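Local coordinates for protein cyanuric acid amidohydrolase (Azorhizobium caulinodans, PDB 4NQ3) that hydrolyses cyanuric acid, opening its s-triazine ring to give carboxybiuret, a step in the breakdown of herbicides such as atrazine, at residues R129-A134 and L232-V237; L193-A198 and A221-S226. All coordinates share one frame; numbering follows the deposited sequence.

Interaction 1. Residues R129-A134 and L232-V237; sequences RMVAQA and LGHEIV
V131 and H234 form the tight half of this contact between helix 125-141 and the lead-in to strand 235-242. Methyl CG2 of V131 sits over one face of the imidazole, 3.7 Å from its centroid and displaced toward the CD2-NE2 rim, a CH-pi contact in which the two side chains meet nearly at right angles. Selenomethionine M130 approaches differently. With CG anti to the backbone N (chi1 -176°) and a bend at chi3, its SE comes to the ring edge, 3.9 Å from H234 CE1. One turn further on, the methyl of A134 rests 3.6 Å from I236 CD1, and this purely apolar pair extends the packing along the strand. Looser is the outer flank of the helix, where R129 and Q133 are exposed and R129 forms salt bridges with E204 and with a sulfate that probably came from the crystallisation liquor. The ring is anchored at both nitrogens, ND1 by T114 OG1 and NE2 by the side-chain amide of Q127. Without the imidazole, as with an alanine here, V131 CG2 would probably lose the face it lies on, and T114 and Q127 a common partner. H234 therefore offers its pi face to a methyl group while T114 and Q127 satisfy both of its nitrogens, so a buried polar ring can sit in the helix-sheet interface.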
ATOM      1  N   ARG A 129       6.578   6.388  33.744  1.00 24.95           N
ATOM      2  CA  ARG A 129       6.295   7.139  34.960  1.00 24.22           C
ATOM      3  C   ARG A 129       5.447   8.348  34.647  1.00 29.34           C
ATOM      4  O   ARG A 129       4.576   8.723  35.433  1.00 29.26           O
ATOM      5  CB  ARG A 129       7.579   7.559  35.660  1.00 24.10           C
ATOM      6  CG  ARG A 129       8.390   6.395  36.227  1.00 23.09           C
ATOM      7  CD  ARG A 129       9.571   6.956  36.975  1.00 34.45           C
ATOM      8  NE  ARG A 129      10.755   6.110  36.883  1.00 46.25           N
ATOM      9  CZ  ARG A 129      10.913   4.948  37.515  1.00 62.14           C
ATOM     10  NH1 ARG A 129       9.958   4.468  38.318  1.00 63.09           N
ATOM     11  NH2 ARG A 129      12.040   4.265  37.341  1.00 66.05           N
HETATM   12  N   MSE A 130       5.689   8.952  33.488  1.00 31.79           N
HETATM   13  CA  MSE A 130       4.974  10.172  33.121  1.00 28.19           C
HETATM   14  C   MSE A 130       3.485   9.873  32.986  1.00 24.58           C
HETATM   15  O   MSE A 130       2.646  10.573  33.546  1.00 27.73           O
HETATM   16  CB  MSE A 130       5.536  10.768  31.821  1.00 25.80           C
HETATM   17  CG  MSE A 130       4.897  12.076  31.464  1.00 24.56           C
HETATM   18 SE   MSE A 130       5.704  12.974  29.948  0.63 26.08          SE
HETATM   19  CE  MSE A 130       7.514  13.106  30.634  1.00 65.60           C
ATOM     20  N   VAL A 131       3.169   8.804  32.267  1.00 28.01           N
ATOM     21  CA  VAL A 131       1.792   8.431  32.023  1.00 24.51           C
ATOM     22  C   VAL A 131       1.141   7.967  33.321  1.00 25.37           C
ATOM     23  O   VAL A 131       0.010   8.361  33.633  1.00 22.54           O
ATOM     24  CB  VAL A 131       1.722   7.326  30.947  1.00 21.80           C
ATOM     25  CG1 VAL A 131       0.349   6.725  30.868  1.00 21.41           C
ATOM     26  CG2 VAL A 131       2.141   7.888  29.586  1.00 20.50           C
ATOM     27  N   ALA A 132       1.881   7.192  34.113  1.00 28.39           N
ATOM     28  CA  ALA A 132       1.368   6.700  35.387  1.00 26.78           C
ATOM     29  C   ALA A 132       0.891   7.839  36.271  1.00 28.02           C
ATOM     30  O   ALA A 132      -0.193   7.768  36.860  1.00 29.48           O
ATOM     31  CB  ALA A 132       2.419   5.906  36.096  1.00 30.22           C
ATOM     32  N   GLN A 133       1.707   8.889  36.362  1.00 26.45           N
ATOM     33  CA  GLN A 133       1.373  10.066  37.153  1.00 29.74           C
ATOM     34  C   GLN A 133       0.109  10.706  36.601  1.00 30.93           C
ATOM     35  O   GLN A 133      -0.794  11.053  37.366  1.00 36.05           O
ATOM     36  CB  GLN A 133       2.536  11.066  37.183  1.00 38.02           C
ATOM     37  CG  GLN A 133       3.516  10.846  38.360  1.00 50.89           C
ATOM     38  CD  GLN A 133       4.944  11.399  38.106  1.00 74.69           C
ATOM     39  OE1 GLN A 133       5.209  12.083  37.102  1.00 65.53           O
ATOM     40  NE2 GLN A 133       5.874  11.062  39.008  1.00 84.80           N
ATOM     41  N   ALA A 134       0.058  10.902  35.282  1.00 31.04           N
ATOM     42  CA  ALA A 134      -1.126  11.479  34.652  1.00 20.48           C
ATOM     43  C   ALA A 134      -2.400  10.654  34.892  1.00 32.90           C
ATOM     44  O   ALA A 134      -3.471  11.206  35.196  1.00 28.06           O
ATOM     45  CB  ALA A 134      -0.898  11.639  33.175  1.00 18.96           C
ATOM     46  N   LEU A 232       3.408  16.046  21.125  1.00 18.77           N
ATOM     47  CA  LEU A 232       4.691  15.700  21.722  1.00 27.19           C
ATOM     48  C   LEU A 232       4.558  15.139  23.133  1.00 30.39           C
ATOM     49  O   LEU A 232       5.509  14.546  23.654  1.00 35.36           O
ATOM     50  CB  LEU A 232       5.624  16.906  21.730  1.00 29.35           C
ATOM     51  CG  LEU A 232       5.957  17.370  20.317  1.00 27.50           C
ATOM     52  CD1 LEU A 232       6.908  18.528  20.409  1.00 15.91           C
ATOM     53  CD2 LEU A 232       6.531  16.214  19.456  1.00 16.34           C
ATOM     54  N   GLY A 233       3.381  15.331  23.735  1.00 22.06           N
ATOM     55  CA  GLY A 233       3.054  14.776  25.048  1.00 24.10           C
ATOM     56  C   GLY A 233       1.975  13.690  25.037  1.00 26.85           C
ATOM     57  O   GLY A 233       1.888  12.887  24.092  1.00 27.46           O
ATOM     58  N   HIS A 234       1.176  13.636  26.104  1.00 24.32           N
ATOM     59  CA  HIS A 234       0.112  12.632  26.216  1.00 20.03           C
ATOM     60  C   HIS A 234      -1.249  13.244  26.548  1.00 19.16           C
ATOM     61  O   HIS A 234      -1.322  14.272  27.228  1.00 21.36           O
ATOM     62  CB  HIS A 234       0.442  11.590  27.299  1.00 18.91           C
ATOM     63  CG  HIS A 234       1.783  10.942  27.152  1.00 19.49           C
ATOM     64  ND1 HIS A 234       2.946  11.536  27.584  1.00 31.79           N
ATOM     65  CD2 HIS A 234       2.146   9.750  26.621  1.00 22.24           C
ATOM     66  CE1 HIS A 234       3.969  10.738  27.327  1.00 27.28           C
ATOM     67  NE2 HIS A 234       3.512   9.645  26.742  1.00 21.51           N
ATOM     68  N   GLU A 235      -2.324  12.610  26.074  1.00 26.24           N
ATOM     69  CA  GLU A 235      -3.675  12.908  26.567  1.00 23.98           C
ATOM     70  C   GLU A 235      -4.186  11.676  27.287  1.00 22.71           C
ATOM     71  O   GLU A 235      -4.100  10.575  26.760  1.00 31.62           O
ATOM     72  CB  GLU A 235      -4.618  13.281  25.445  1.00 21.55           C
ATOM     73  CG  GLU A 235      -4.001  14.276  24.484  1.00 33.47           C
ATOM     74  CD  GLU A 235      -4.415  15.710  24.775  1.00 44.15           C
ATOM     75  OE1 GLU A 235      -5.182  16.278  23.955  1.00 45.77           O
ATOM     76  OE2 GLU A 235      -3.953  16.272  25.805  1.00 50.08           O
ATOM     77  N   ILE A 236      -4.702  11.855  28.494  1.00 18.91           N
ATOM     78  CA  ILE A 236      -5.233  10.741  29.256  1.00 19.38           C
ATOM     79  C   ILE A 236      -6.730  10.929  29.536  1.00 22.81           C
ATOM     80  O   ILE A 236      -7.171  12.005  29.972  1.00 26.75           O
ATOM     81  CB  ILE A 236      -4.490  10.573  30.578  1.00 21.00           C
ATOM     82  CG1 ILE A 236      -3.093  10.014  30.326  1.00 23.67           C
ATOM     83  CG2 ILE A 236      -5.243   9.633  31.499  1.00 21.01           C
ATOM     84  CD1 ILE A 236      -2.120  11.042  29.858  1.00 30.24           C
ATOM     85  N   VAL A 237      -7.509   9.879  29.292  1.00 20.55           N
ATOM     86  CA  VAL A 237      -8.921   9.903  29.632  1.00 23.53           C
ATOM     87  C   VAL A 237      -9.265   8.625  30.360  1.00 24.39           C
ATOM     88  O   VAL A 237      -9.118   7.547  29.793  1.00 24.64           O
ATOM     89  CB  VAL A 237      -9.800  10.024  28.383  1.00 25.67           C
ATOM     90  CG1 VAL A 237     -11.245  10.035  28.774  1.00 18.48           C
ATOM     91  CG2 VAL A 237      -9.456  11.291  27.651  1.00 21.47           C
TER

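Interaction 2. Residues L193-A198 and A221-S226; sequences LGIALA and ARASCS. With BR8 (barbituric acid), chain C.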
ATOM      1  N   LEU A 193       2.100   0.244  30.233  1.00 23.94           N
ATOM      2  CA  LEU A 193       2.675  -0.172  31.510  1.00 26.11           C
ATOM      3  C   LEU A 193       2.457   0.916  32.543  1.00 26.44           C
ATOM      4  O   LEU A 193       2.246   0.639  33.722  1.00 28.80           O
ATOM      5  CB  LEU A 193       4.157  -0.480  31.359  1.00 22.76           C
ATOM      6  CG  LEU A 193       4.279  -1.806  30.625  1.00 28.99           C
ATOM      7  CD1 LEU A 193       5.717  -2.114  30.239  1.00 24.62           C
ATOM      8  CD2 LEU A 193       3.646  -2.893  31.467  1.00 23.44           C
ATOM      9  N   GLY A 194       2.504   2.165  32.090  1.00 26.73           N
ATOM     10  CA  GLY A 194       2.221   3.303  32.947  1.00 22.13           C
ATOM     11  C   GLY A 194       0.807   3.216  33.495  1.00 28.43           C
ATOM     12  O   GLY A 194       0.599   3.412  34.698  1.00 27.22           O
ATOM     13  N   ILE A 195      -0.162   2.907  32.629  1.00 20.15           N
ATOM     14  CA  ILE A 195      -1.522   2.684  33.087  1.00 27.75           C
ATOM     15  C   ILE A 195      -1.562   1.514  34.071  1.00 33.39           C
ATOM     16  O   ILE A 195      -2.212   1.582  35.128  1.00 35.80           O
ATOM     17  CB  ILE A 195      -2.476   2.400  31.910  1.00 26.85           C
ATOM     18  CG1 ILE A 195      -2.655   3.662  31.071  1.00 24.43           C
ATOM     19  CG2 ILE A 195      -3.838   1.942  32.403  1.00 19.90           C
ATOM     20  CD1 ILE A 195      -3.283   3.404  29.738  1.00 20.59           C
ATOM     21  N   ALA A 196      -0.847   0.448  33.730  1.00 31.42           N
ATOM     22  CA  ALA A 196      -0.844  -0.732  34.579  1.00 33.80           C
ATOM     23  C   ALA A 196      -0.281  -0.339  35.945  1.00 37.70           C
ATOM     24  O   ALA A 196      -0.866  -0.635  36.995  1.00 39.18           O
ATOM     25  CB  ALA A 196      -0.024  -1.866  33.937  1.00 27.91           C
ATOM     26  N   LEU A 197       0.835   0.377  35.913  1.00 33.69           N
ATOM     27  CA  LEU A 197       1.501   0.787  37.127  1.00 29.25           C
ATOM     28  C   LEU A 197       0.555   1.622  37.975  1.00 31.15           C
ATOM     29  O   LEU A 197       0.539   1.513  39.189  1.00 40.29           O
ATOM     30  CB  LEU A 197       2.769   1.567  36.802  1.00 30.52           C
ATOM     31  CG  LEU A 197       3.470   2.123  38.036  1.00 29.86           C
ATOM     32  CD1 LEU A 197       3.730   1.003  38.994  1.00 31.58           C
ATOM     33  CD2 LEU A 197       4.757   2.802  37.629  1.00 31.24           C
ATOM     34  N   ALA A 198      -0.223   2.475  37.329  1.00 29.80           N
ATOM     35  CA  ALA A 198      -1.093   3.386  38.052  1.00 29.29           C
ATOM     36  C   ALA A 198      -2.309   2.674  38.645  1.00 29.86           C
ATOM     37  O   ALA A 198      -2.879   3.135  39.640  1.00 32.31           O
ATOM     38  CB  ALA A 198      -1.538   4.522  37.131  1.00 30.77           C
ATOM     39  N   ALA A 221      -5.474  -4.902  31.784  1.00 35.63           N
ATOM     40  CA  ALA A 221      -6.767  -5.231  31.192  1.00 37.05           C
ATOM     41  C   ALA A 221      -7.554  -3.959  30.846  1.00 37.68           C
ATOM     42  O   ALA A 221      -8.687  -4.033  30.363  1.00 32.62           O
ATOM     43  CB  ALA A 221      -7.572  -6.110  32.142  1.00 36.17           C
ATOM     44  N   ARG A 222      -6.968  -2.794  31.089  1.00 24.40           N
ATOM     45  CA  ARG A 222      -7.745  -1.596  30.900  1.00 30.44           C
ATOM     46  C   ARG A 222      -7.074  -0.547  30.029  1.00 33.77           C
ATOM     47  O   ARG A 222      -7.725   0.407  29.575  1.00 38.02           O
ATOM     48  CB  ARG A 222      -8.104  -1.026  32.264  1.00 29.74           C
ATOM     49  CG  ARG A 222      -9.352  -1.720  32.764  1.00 37.64           C
ATOM     50  CD  ARG A 222      -9.498  -1.728  34.248  1.00 41.17           C
ATOM     51  NE  ARG A 222      -8.473  -2.533  34.887  1.00 36.99           N
ATOM     52  CZ  ARG A 222      -8.239  -2.484  36.187  1.00 43.12           C
ATOM     53  NH1 ARG A 222      -8.983  -1.700  36.948  1.00 43.05           N
ATOM     54  NH2 ARG A 222      -7.275  -3.211  36.728  1.00 52.66           N
ATOM     55  N   ALA A 223      -5.795  -0.761  29.742  1.00 31.46           N
ATOM     56  CA  ALA A 223      -5.032   0.167  28.917  1.00 31.31           C
ATOM     57  C   ALA A 223      -5.513   0.173  27.470  1.00 32.95           C
ATOM     58  O   ALA A 223      -5.735  -0.880  26.872  1.00 31.11           O
ATOM     59  CB  ALA A 223      -3.532  -0.172  28.980  1.00 30.52           C
ATOM     60  N   SER A 224      -5.686   1.368  26.914  1.00 32.00           N
ATOM     61  CA  SER A 224      -5.885   1.497  25.481  1.00 27.47           C
ATOM     62  C   SER A 224      -5.046   2.657  24.937  1.00 25.80           C
ATOM     63  O   SER A 224      -5.348   3.811  25.168  1.00 24.65           O
ATOM     64  CB  SER A 224      -7.351   1.695  25.160  1.00 25.87           C
ATOM     65  OG  SER A 224      -7.505   1.996  23.788  1.00 30.88           O
ATOM     66  N   CYS A 225      -3.971   2.347  24.227  1.00 29.98           N
ATOM     67  CA  CYS A 225      -3.043   3.382  23.791  1.00 27.64           C
ATOM     68  C   CYS A 225      -3.000   3.569  22.290  1.00 26.71           C
ATOM     69  O   CYS A 225      -3.000   2.603  21.529  1.00 35.37           O
ATOM     70  CB  CYS A 225      -1.668   3.052  24.313  1.00 27.27           C
ATOM     71  SG  CYS A 225      -1.783   2.846  26.085  1.00 41.60           S
ATOM     72  N   SER A 226      -2.967   4.827  21.878  1.00 23.35           N
ATOM     73  CA  SER A 226      -2.999   5.208  20.477  1.00 19.34           C
ATOM     74  C   SER A 226      -1.909   6.254  20.236  1.00 21.49           C
ATOM     75  O   SER A 226      -1.864   7.298  20.910  1.00 20.68           O
ATOM     76  CB  SER A 226      -4.382   5.746  20.109  1.00 24.58           C
ATOM     77  OG  SER A 226      -4.430   6.192  18.774  1.00 25.81           O
TER
HETATM   78  N1  BR8 C 401      -2.463   5.219  16.134  1.00 21.67           N
HETATM   79  C2  BR8 C 401      -3.528   5.416  15.324  1.00 23.39           C
HETATM   80  O2  BR8 C 401      -3.600   6.467  14.718  1.00 22.38           O
HETATM   81  N3  BR8 C 401      -4.484   4.450  15.188  1.00 31.64           N
HETATM   82  C4  BR8 C 401      -4.401   3.213  15.877  1.00 29.46           C
HETATM   83  O4  BR8 C 401      -5.276   2.367  15.724  1.00 35.02           O
HETATM   84  C5  BR8 C 401      -3.271   2.883  16.855  1.00 22.87           C
HETATM   85  C6  BR8 C 401      -2.297   4.053  16.875  1.00 18.61           C
HETATM   86  O8  BR8 C 401      -1.308   3.982  17.569  1.00 24.37           O
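A single side chain, I195, carries almost the whole contact, its CD1 methyl lying against A223 and C225 at once. The setting is a beta-alpha-beta crossover: the chain leaves strand 150-157, passes through helices 162-170 and 180-199 and returns in strand 223-227, which lies beside 150-157 and parallel to it. Over the segments considered here the helix packs on this edge of the sheet with its axis 8.4 Å from that of the strand, running roughly antiparallel, at 152°. I195 directs CG1 anti to its carbonyl carbon (chi1 -69°) and continues extended through chi2, a shape that lays the chain along the strand. Its CD1 thus comes 3.7 Å from A223 CB, while CG2 flanks the same methyl at 4.0 Å. At the far end CD1 meets C225 SG, also at 4.0 Å, in an apolar contact. The same isoleucine also packs on V153 and V155 of the adjoining strand and on V135 of helix 125-141, so it is sunk among the sheet and two helices. Strand alternation separates the two faces: A223 and C225 point toward the helix, whereas S224 points away, its OG hydrogen-bonded to OE1 of Q154. C225 is further fixed through its backbone, N to the side chain of the magnesium ligand Q339 and O to K285. One residue on, the strand delivers the nucleophile S226, whose OG is hydrogen-bonded to K156 NZ and lies 3.4 Å from N1 of the bound barbituric acid.

How the interactions relate
Read from the N terminus, the four segments come in the order 129-134, 193-198, 221-226 and 232-237. Interaction 2 closes the inner loop, 23 residues across, and interaction 1 the outer one, 98 residues across, so one is enclosed by the other and they do not cross. Both pin a helix, 125-141 or 180-199, to one mixed four-stranded sheet within the predicted repeat unit B, at strands 235-242 and 223-227, consecutive in sequence but separated in the sheet by strand 150-157. The helices also touch each other: A132 CB lies 3.4 Å from G194 O. The pair illustrates how neighbouring helices can cover a sheet as one layer, here behind a catalytic strand.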